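Local coordinates for HTH-type transcriptional repressor NemR (Escherichia coli, PDB 4YZE), which represses transcription of the nemRA-gloA operon by binding to the NemR box, and takes part in the response to electrophiles and reactive chlorine species, at residues Glu20-Gln25 with Ser34-Thr39; Ala60-His65 with Arg125-Lys130; Tyr166-Gly171 with Leu189-Asn194. The protein carries 5 engineered substitutions. All blocks are in the same frame, centred on the assembly; numbering follows the deposited sequence.

Contact 1: Glu20-Gln25 with Ser34-Thr39; sequences EQLSLQ and SELLKT. Engineered in segment 20-25: S23 (natural residue Cys).
L22 reaches from helix 10-26 to helix 33-40 and carries nearly the whole contact, since every close approach runs through its two methyl groups. CD1 makes the tighter approach: it lies 3.7 Å from the CA of L36 and 3.9 Å from L36 CD2. Both leucines are buried, and their side chains run at a slant to one another. L36 has its CG anti to the backbone N (chi1 -173°), and although its CA-CB bond does not point at helix 10-26, the torsion brings CD2 nearer to it; L15 and T18 of helix 10-26 extend this packing. The second segment belongs to the predicted helix-turn-helix of a TetR-type DNA-binding domain, in which helix 33-40 is the first helix of the motif and packs here on the helix before it. Segment axes are 10.7 Å apart at closest and run at 133°, nearer antiparallel than parallel. Toward solvent the packing is looser and more polar. L22 CD2 meets the carboxylate atom OE2 of E35 at 3.8 Å, while the exposed T39 brings OG1 to 4.0 Å from L22 CD1. R26 forms a long, weak ion pair with E35.

Contact 2: Ala60-His65 with Arg125-Lys130; sequences AMLERH and RSAMDK
L62 of helix 54-79 points at helix 122-148 and meets two consecutive residues there, A127 and M128, with one methyl group serving both. Its CD1 lies 3.7 Å from CG of M128 and 3.9 Å from CB of A127. The contact with A127 is doubled nearer the backbone, where L62 CB comes within 4.0 Å of A127 CB; with so short a side chain at 127, the CA atoms of L62 and A127 approach to 6.4 Å. M128 touches through its methylene, not its sulfur: CG sits beside the backbone N (chi1 -64°), and the chain bends only at its last torsion. All three residues are buried. Farther out the apolar patch gives way to charge at a solvent-facing edge, where a water donates weakly to E63 OE2 and accepts from K130 NZ, 2.8 Å away. These two charged atoms stand 5.5 Å apart, bridged by that water without direct contact.

The contact joins the DNA-binding region to the C-terminal regulatory domain of the TetR fold, and the M128 side chain is about 9 Å from that of C108, which plays a central role in the response to reactive chlorine species. L113 of helix 109-114 touches both L62 and M128, helix 10-26 packs against A60, M61 and R64, and I178 of the second subunit lies against M128.

Contact 3: Tyr166-Gly171 with Leu189-Asn194; sequences YALWLG and LAHVKN
The two helical segments stand well apart: the nearest CA atoms, those of L168 and V192, are 9.3 Å from each other, and no hydrogen bond spans the interval. Helices 158-179 and 183-195 belong to the all-helical C-terminal domain of the TetR family, and they follow one another in the chain, so the contact is made between successive helices joined by a short connection. Side chains must bridge the wide spacing, and L168 does so. Its CA-CB bond points at helix 183-195, as those of H191 and V192 point back at helix 158-179, and all three residues are buried. With CG anti to the backbone N (chi1 -154°), L168 extends CD1 to the other helix, where this one methyl meets both partners. The side chains of L168 and V192 pass alongside in opposite directions. Only 87 Å² is buried between the segments, so much of the covering comes from other elements. V192 also packs on L89 and Y92 of helix 84-97, while W169 faces that helix too, its ring stacked with Y91 and its NE1 hydrogen-bonded to T95. Y166 lies against A132, V135 and I136 of helix 122-148. The second subunit contributes V164 against H191 and L174 against L170. Within the pair itself, the L168 CD1 methyl lies 3.9 Å from CG2 of V192 and comes obliquely to the imidazole of H191, 4.3 Å from its CD2.

The touching residues of contacts 2 and 3 are all buried, whereas those of contact 1, in the DNA-binding region, are only partly so. Each relies on a leucine methyl, but the surroundings differ: contact 1 has a carboxylate and a hydroxyl at its margin, contact 2 a water between opposite charges, and contact 3 an imidazole. Helix 10-26 of contact 1 also packs on helix 54-79 of contact 2, where E20 OE1 and H65 ND1 are 2.7 Å apart in a probable hydrogen bond and S23, engineered from cysteine, lies against M61. Contacts 1 and 3 sit on opposite sides of the chain's centre, about 32 Å apart between centres. The second subunit reaches contacts 2 and 3 but not contact 1.

Contact 1: Glu20-Gln25 with Ser34-Thr39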
loop_
_atom_site.group_PDB
_atom_site.type_symbol
_atom_site.label_atom_id
_atom_site.label_comp_id
_atom_site.label_asym_id
_atom_site.label_seq_id
_atom_site.Cartn_x
_atom_site.Cartn_y
_atom_site.Cartn_z
ATOM N N GLU A 20 9.511 12.112 13.495
ATOM C CA GLU A 20 9.329 10.829 12.822
ATOM C C GLU A 20 8.476 9.890 13.676
ATOM O O GLU A 20 7.494 9.333 13.183
ATOM C CB GLU A 20 10.673 10.194 12.440
ATOM C CG GLU A 20 10.538 8.812 11.787
ATOM C CD GLU A 20 11.792 8.356 11.072
ATOM O OE1 GLU A 20 11.827 7.181 10.649
ATOM O OE2 GLU A 20 12.736 9.166 10.917
ATOM N N GLN A 21 8.828 9.748 14.954
ATOM C CA GLN A 21 8.063 8.901 15.870
ATOM C C GLN A 21 6.581 9.288 15.896
ATOM O O GLN A 21 5.705 8.424 15.804
ATOM C CB GLN A 21 8.654 8.943 17.289
ATOM N N LEU A 22 6.306 10.588 15.999
ATOM C CA LEU A 22 4.929 11.086 16.064
ATOM C C LEU A 22 4.156 10.923 14.749
ATOM O O LEU A 22 2.982 10.537 14.769
ATOM C CB LEU A 22 4.907 12.555 16.504
ATOM C CG LEU A 22 5.177 12.868 17.971
ATOM C CD1 LEU A 22 5.281 14.382 18.166
ATOM C CD2 LEU A 22 4.070 12.289 18.842
ATOM N N SER A 23 4.802 11.243 13.623
ATOM C CA SER A 23 4.219 11.036 12.298
ATOM C C SER A 23 3.837 9.574 12.124
ATOM O O SER A 23 2.768 9.254 11.599
ATOM C CB SER A 23 5.216 11.414 11.197
ATOM O OG SER A 23 5.393 12.815 11.101
ATOM N N LEU A 24 4.728 8.691 12.571
ATOM C CA LEU A 24 4.541 7.257 12.399
ATOM C C LEU A 24 3.343 6.797 13.218
ATOM O O LEU A 24 2.619 5.883 12.816
ATOM C CB LEU A 24 5.807 6.504 12.820
ATOM C CG LEU A 24 5.812 4.981 12.694
ATOM C CD1 LEU A 24 5.509 4.576 11.266
ATOM C CD2 LEU A 24 7.142 4.396 13.142
ATOM N N GLN A 25 3.131 7.458 14.357
ATOM C CA GLN A 25 2.066 7.101 15.277
ATOM C C GLN A 25 0.704 7.625 14.839
ATOM O O GLN A 25 -0.305 6.933 14.986
ATOM C CB GLN A 25 2.372 7.632 16.682
ATOM C CG GLN A 25 3.292 6.758 17.525
ATOM C CD GLN A 25 3.299 7.171 18.996
ATOM O OE1 GLN A 25 3.148 8.353 19.329
ATOM N NE2 GLN A 25 3.464 6.192 19.885
ATOM N N SER A 34 2.647 22.083 18.338
ATOM C CA SER A 34 2.780 22.138 19.789
ATOM C C SER A 34 2.974 20.746 20.389
ATOM O O SER A 34 3.719 20.581 21.354
ATOM C CB SER A 34 1.600 22.873 20.448
ATOM O OG SER A 34 0.374 22.199 20.225
ATOM N N GLU A 35 2.325 19.743 19.810
ATOM C CA GLU A 35 2.538 18.371 20.253
ATOM C C GLU A 35 4.000 17.983 20.021
ATOM O O GLU A 35 4.654 17.387 20.883
ATOM C CB GLU A 35 1.595 17.419 19.518
ATOM C CG GLU A 35 1.798 15.947 19.863
ATOM C CD GLU A 35 0.818 15.041 19.137
ATOM O OE1 GLU A 35 0.165 15.520 18.183
ATOM O OE2 GLU A 35 0.699 13.856 19.524
ATOM N N LEU A 36 4.509 18.343 18.850
ATOM C CA LEU A 36 5.893 18.064 18.501
ATOM C C LEU A 36 6.856 18.742 19.477
ATOM O O LEU A 36 7.766 18.095 20.002
ATOM C CB LEU A 36 6.168 18.518 17.069
ATOM C CG LEU A 36 7.511 18.194 16.409
ATOM C CD1 LEU A 36 8.542 19.277 16.659
ATOM C CD2 LEU A 36 8.040 16.845 16.872
ATOM N N LEU A 37 6.651 20.035 19.732
ATOM C CA LEU A 37 7.595 20.783 20.554
ATOM C C LEU A 37 7.558 20.339 22.013
ATOM O O LEU A 37 8.592 20.292 22.679
ATOM C CB LEU A 37 7.330 22.283 20.463
ATOM C CG LEU A 37 7.320 22.943 19.092
ATOM C CD1 LEU A 37 7.036 24.430 19.246
ATOM C CD2 LEU A 37 8.631 22.721 18.369
ATOM N N LYS A 38 6.369 20.024 22.512
ATOM C CA LYS A 38 6.231 19.612 23.905
ATOM C C LYS A 38 6.860 18.240 24.109
ATOM O O LYS A 38 7.479 17.976 25.135
ATOM C CB LYS A 38 4.759 19.602 24.328
ATOM N N THR A 39 6.703 17.374 23.114
ATOM C CA THR A 39 7.296 16.042 23.146
ATOM C C THR A 39 8.827 16.107 23.028
ATOM O O THR A 39 9.547 15.353 23.691
ATOM C CB THR A 39 6.717 15.166 22.021
ATOM O OG1 THR A 39 5.283 15.258 22.029
ATOM C CG2 THR A 39 7.145 13.702 22.189
#

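Contact 2: Ala60-His65 with Arg125-Lys130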
loop_
_atom_site.group_PDB
_atom_site.type_symbol
_atom_site.label_atom_id
_atom_site.label_comp_id
_atom_site.label_asym_id
_atom_site.label_seq_id
_atom_site.Cartn_x
_atom_site.Cartn_y
_atom_site.Cartn_z
ATOM N N ALA A 60 12.743 17.761 5.586
ATOM C CA ALA A 60 13.963 17.396 6.289
ATOM C C ALA A 60 13.803 16.055 7.011
ATOM O O ALA A 60 14.717 15.209 6.976
ATOM C CB ALA A 60 14.363 18.495 7.266
ATOM N N MET A 61 12.651 15.863 7.656
ATOM C CA MET A 61 12.350 14.604 8.333
ATOM C C MET A 61 12.414 13.432 7.358
ATOM O O MET A 61 13.094 12.434 7.614
ATOM C CB MET A 61 10.962 14.655 8.963
ATOM C CG MET A 61 10.531 13.355 9.651
ATOM S SD MET A 61 8.842 13.455 10.334
ATOM C CE MET A 61 7.875 13.260 8.818
ATOM N N LEU A 62 11.715 13.559 6.235
ATOM C CA LEU A 62 11.663 12.466 5.273
ATOM C C LEU A 62 13.050 12.209 4.712
ATOM O O LEU A 62 13.463 11.052 4.597
ATOM C CB LEU A 62 10.683 12.772 4.142
ATOM C CG LEU A 62 9.198 12.683 4.485
ATOM C CD1 LEU A 62 8.341 13.008 3.269
ATOM C CD2 LEU A 62 8.879 11.302 4.975
ATOM N N GLU A 63 13.763 13.281 4.369
ATOM C CA GLU A 63 15.089 13.144 3.762
ATOM C C GLU A 63 16.006 12.426 4.730
ATOM O O GLU A 63 16.776 11.565 4.328
ATOM C CB GLU A 63 15.667 14.507 3.359
ATOM C CG GLU A 63 15.038 15.089 2.098
ATOM C CD GLU A 63 15.426 16.538 1.855
ATOM O OE1 GLU A 63 16.122 17.123 2.711
ATOM O OE2 GLU A 63 15.030 17.093 0.805
ATOM N N ARG A 64 15.893 12.761 6.013
ATOM C CA ARG A 64 16.661 12.081 7.037
ATOM C C ARG A 64 16.281 10.606 7.048
ATOM O O ARG A 64 17.141 9.736 6.953
ATOM C CB ARG A 64 16.421 12.711 8.417
ATOM C CG ARG A 64 16.983 11.895 9.582
ATOM C CD ARG A 64 16.993 12.703 10.883
ATOM N NE ARG A 64 17.546 11.962 12.018
ATOM C CZ ARG A 64 16.853 11.092 12.751
ATOM N NH1 ARG A 64 15.582 10.834 12.459
ATOM N NH2 ARG A 64 17.429 10.465 13.769
ATOM N N HIS A 65 14.986 10.333 7.141
ATOM C CA HIS A 65 14.492 8.965 7.182
ATOM C C HIS A 65 14.938 8.125 5.976
ATOM O O HIS A 65 15.351 6.982 6.135
ATOM C CB HIS A 65 12.972 8.970 7.254
ATOM C CG HIS A 65 12.356 7.634 6.999
ATOM N ND1 HIS A 65 12.138 6.715 8.001
ATOM C CD2 HIS A 65 11.906 7.060 5.859
ATOM C CE1 HIS A 65 11.581 5.631 7.490
ATOM N NE2 HIS A 65 11.427 5.817 6.193
ATOM N N ARG A 125 5.710 15.035 -1.034
ATOM C CA ARG A 125 5.398 13.945 -1.956
ATOM C C ARG A 125 6.642 13.592 -2.772
ATOM O O ARG A 125 6.935 12.418 -3.003
ATOM C CB ARG A 125 4.239 14.324 -2.882
ATOM C CG ARG A 125 3.915 13.287 -3.945
ATOM C CD ARG A 125 3.431 13.959 -5.236
ATOM N NE ARG A 125 4.504 14.664 -5.941
ATOM C CZ ARG A 125 5.391 14.077 -6.748
ATOM N NH1 ARG A 125 5.343 12.762 -6.960
ATOM N NH2 ARG A 125 6.331 14.807 -7.357
ATOM N N SER A 126 7.383 14.619 -3.173
ATOM C CA SER A 126 8.584 14.436 -3.974
ATOM C C SER A 126 9.700 13.775 -3.166
ATOM O O SER A 126 10.439 12.936 -3.686
ATOM C CB SER A 126 9.030 15.778 -4.557
ATOM O OG SER A 126 10.329 15.716 -5.120
ATOM N N ALA A 127 9.810 14.136 -1.893
ATOM C CA ALA A 127 10.746 13.459 -1.000
ATOM C C ALA A 127 10.434 11.960 -0.911
ATOM O O ALA A 127 11.349 11.139 -0.840
ATOM C CB ALA A 127 10.721 14.080 0.381
ATOM N N MET A 128 9.148 11.615 -0.887
ATOM C CA MET A 128 8.744 10.210 -0.813
ATOM C C MET A 128 9.010 9.505 -2.132
ATOM O O MET A 128 9.414 8.355 -2.152
ATOM C CB MET A 128 7.268 10.088 -0.491
ATOM C CG MET A 128 6.902 10.638 0.881
ATOM S SD MET A 128 5.138 10.485 1.184
ATOM C CE MET A 128 4.972 8.708 1.391
ATOM N N ASP A 129 8.750 10.198 -3.233
ATOM C CA ASP A 129 8.912 9.603 -4.545
ATOM C C ASP A 129 10.397 9.263 -4.659
ATOM O O ASP A 129 10.761 8.142 -4.974
ATOM C CB ASP A 129 8.463 10.590 -5.624
ATOM C CG ASP A 129 8.347 9.951 -6.994
ATOM O OD1 ASP A 129 8.327 8.704 -7.081
ATOM O OD2 ASP A 129 8.258 10.702 -7.986
ATOM N N LYS A 130 11.238 10.233 -4.324
ATOM C CA LYS A 130 12.682 10.054 -4.278
ATOM C C LYS A 130 13.093 8.911 -3.350
ATOM O O LYS A 130 13.978 8.123 -3.687
ATOM C CB LYS A 130 13.341 11.365 -3.836
ATOM C CG LYS A 130 14.678 11.186 -3.146
ATOM C CD LYS A 130 15.839 11.329 -4.113
ATOM C CE LYS A 130 16.681 12.555 -3.777
ATOM N NZ LYS A 130 15.837 13.744 -3.461
HETATM O O HOH W 1 14.367 14.418 -1.187
#

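Contact 3: Tyr166-Gly171 with Leu189-Asn194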
loop_
_atom_site.group_PDB
_atom_site.type_symbol
_atom_site.label_atom_id
_atom_site.label_comp_id
_atom_site.label_asym_id
_atom_site.label_seq_id
_atom_site.Cartn_x
_atom_site.Cartn_y
_atom_site.Cartn_z
ATOM N N TYR A 166 9.207 -3.948 -5.179
ATOM C CA TYR A 166 8.886 -2.850 -4.267
ATOM C C TYR A 166 7.377 -2.732 -4.128
ATOM O O TYR A 166 6.861 -2.617 -3.020
ATOM C CB TYR A 166 9.514 -1.538 -4.750
ATOM C CG TYR A 166 9.225 -0.389 -3.811
ATOM C CD1 TYR A 166 9.880 -0.285 -2.592
ATOM C CD2 TYR A 166 8.275 0.568 -4.124
ATOM C CE1 TYR A 166 9.617 0.752 -1.715
ATOM C CE2 TYR A 166 7.999 1.627 -3.247
ATOM C CZ TYR A 166 8.675 1.708 -2.047
ATOM O OH TYR A 166 8.411 2.737 -1.165
ATOM N N ALA A 167 6.659 -2.783 -5.248
ATOM C CA ALA A 167 5.198 -2.692 -5.180
ATOM C C ALA A 167 4.673 -3.840 -4.326
ATOM O O ALA A 167 3.770 -3.665 -3.507
ATOM C CB ALA A 167 4.603 -2.747 -6.546
ATOM N N LEU A 168 5.265 -5.019 -4.496
ATOM C CA LEU A 168 4.817 -6.197 -3.739
ATOM C C LEU A 168 5.023 -6.017 -2.235
ATOM O O LEU A 168 4.137 -6.329 -1.418
ATOM C CB LEU A 168 5.577 -7.437 -4.219
ATOM C CG LEU A 168 5.030 -8.863 -4.120
ATOM C CD1 LEU A 168 6.161 -9.866 -3.889
ATOM C CD2 LEU A 168 3.957 -9.047 -3.100
ATOM N N TRP A 169 6.215 -5.556 -1.876
ATOM C CA TRP A 169 6.576 -5.276 -0.488
ATOM C C TRP A 169 5.623 -4.258 0.149
ATOM O O TRP A 169 5.197 -4.416 1.294
ATOM C CB TRP A 169 8.010 -4.729 -0.479
ATOM C CG TRP A 169 8.525 -4.262 0.849
ATOM C CD1 TRP A 169 9.199 -5.005 1.778
ATOM C CD2 TRP A 169 8.448 -2.927 1.384
ATOM N NE1 TRP A 169 9.530 -4.220 2.860
ATOM C CE2 TRP A 169 9.079 -2.944 2.646
ATOM C CE3 TRP A 169 7.909 -1.724 0.918
ATOM C CZ2 TRP A 169 9.179 -1.798 3.455
ATOM C CZ3 TRP A 169 8.006 -0.588 1.724
ATOM C CH2 TRP A 169 8.638 -0.638 2.978
ATOM N N LEU A 170 5.292 -3.220 -0.614
ATOM C CA LEU A 170 4.409 -2.142 -0.171
ATOM C C LEU A 170 3.007 -2.691 0.061
ATOM O O LEU A 170 2.401 -2.484 1.128
ATOM C CB LEU A 170 4.412 -1.012 -1.244
ATOM C CG LEU A 170 4.761 0.429 -0.862
ATOM C CD1 LEU A 170 4.576 1.356 -2.059
ATOM C CD2 LEU A 170 3.921 0.932 0.302
ATOM N N GLY A 171 2.493 -3.438 -0.913
ATOM C CA GLY A 171 1.121 -3.927 -0.813
ATOM C C GLY A 171 0.986 -4.980 0.278
ATOM O O GLY A 171 -0.039 -5.082 0.976
ATOM N N LEU A 189 7.314 -13.317 0.608
ATOM C CA LEU A 189 8.647 -13.910 0.683
ATOM C C LEU A 189 8.670 -15.212 -0.103
ATOM O O LEU A 189 9.600 -15.446 -0.872
ATOM C CB LEU A 189 9.033 -14.205 2.140
ATOM C CG LEU A 189 10.497 -14.265 2.598
ATOM C CD1 LEU A 189 10.689 -15.204 3.789
ATOM C CD2 LEU A 189 11.466 -14.625 1.500
ATOM N N ALA A 190 7.660 -16.058 0.088
ATOM C CA ALA A 190 7.654 -17.355 -0.588
ATOM C C ALA A 190 7.543 -17.163 -2.101
ATOM O O ALA A 190 8.137 -17.917 -2.871
ATOM C CB ALA A 190 6.538 -18.242 -0.065
ATOM N N HIS A 191 6.806 -16.138 -2.531
ATOM C CA HIS A 191 6.649 -15.908 -3.967
ATOM C C HIS A 191 7.937 -15.347 -4.604
ATOM O O HIS A 191 8.313 -15.741 -5.728
ATOM C CB HIS A 191 5.414 -15.056 -4.246
ATOM C CG HIS A 191 5.282 -14.591 -5.664
ATOM N ND1 HIS A 191 4.640 -15.329 -6.636
ATOM C CD2 HIS A 191 5.658 -13.434 -6.257
ATOM C CE1 HIS A 191 4.650 -14.658 -7.775
ATOM N NE2 HIS A 191 5.259 -13.501 -7.572
ATOM N N VAL A 192 8.628 -14.470 -3.878
ATOM C CA VAL A 192 9.926 -13.974 -4.335
ATOM C C VAL A 192 10.942 -15.116 -4.503
ATOM O O VAL A 192 11.706 -15.145 -5.488
ATOM C CB VAL A 192 10.480 -12.904 -3.386
ATOM C CG1 VAL A 192 11.888 -12.494 -3.796
ATOM C CG2 VAL A 192 9.553 -11.679 -3.354
ATOM N N LYS A 193 10.948 -16.049 -3.547
ATOM C CA LYS A 193 11.825 -17.225 -3.616
ATOM C C LYS A 193 11.639 -17.992 -4.908
ATOM O O LYS A 193 12.586 -18.569 -5.436
ATOM C CB LYS A 193 11.558 -18.179 -2.454
ATOM C CG LYS A 193 12.335 -17.862 -1.185
ATOM C CD LYS A 193 11.955 -18.814 -0.047
ATOM C CE LYS A 193 12.641 -18.395 1.242
ATOM N NZ LYS A 193 12.086 -19.093 2.439
ATOM N N ASN A 194 10.413 -18.006 -5.415
ATOM C CA ASN A 194 10.119 -18.752 -6.632
ATOM C C ASN A 194 10.394 -17.918 -7.895
ATOM O O ASN A 194 10.782 -18.447 -8.927
ATOM C CB ASN A 194 8.669 -19.242 -6.600
ATOM C CG ASN A 194 8.384 -20.294 -7.651
ATOM O OD1 ASN A 194 7.668 -20.042 -8.624
ATOM N ND2 ASN A 194 8.950 -21.483 -7.466
#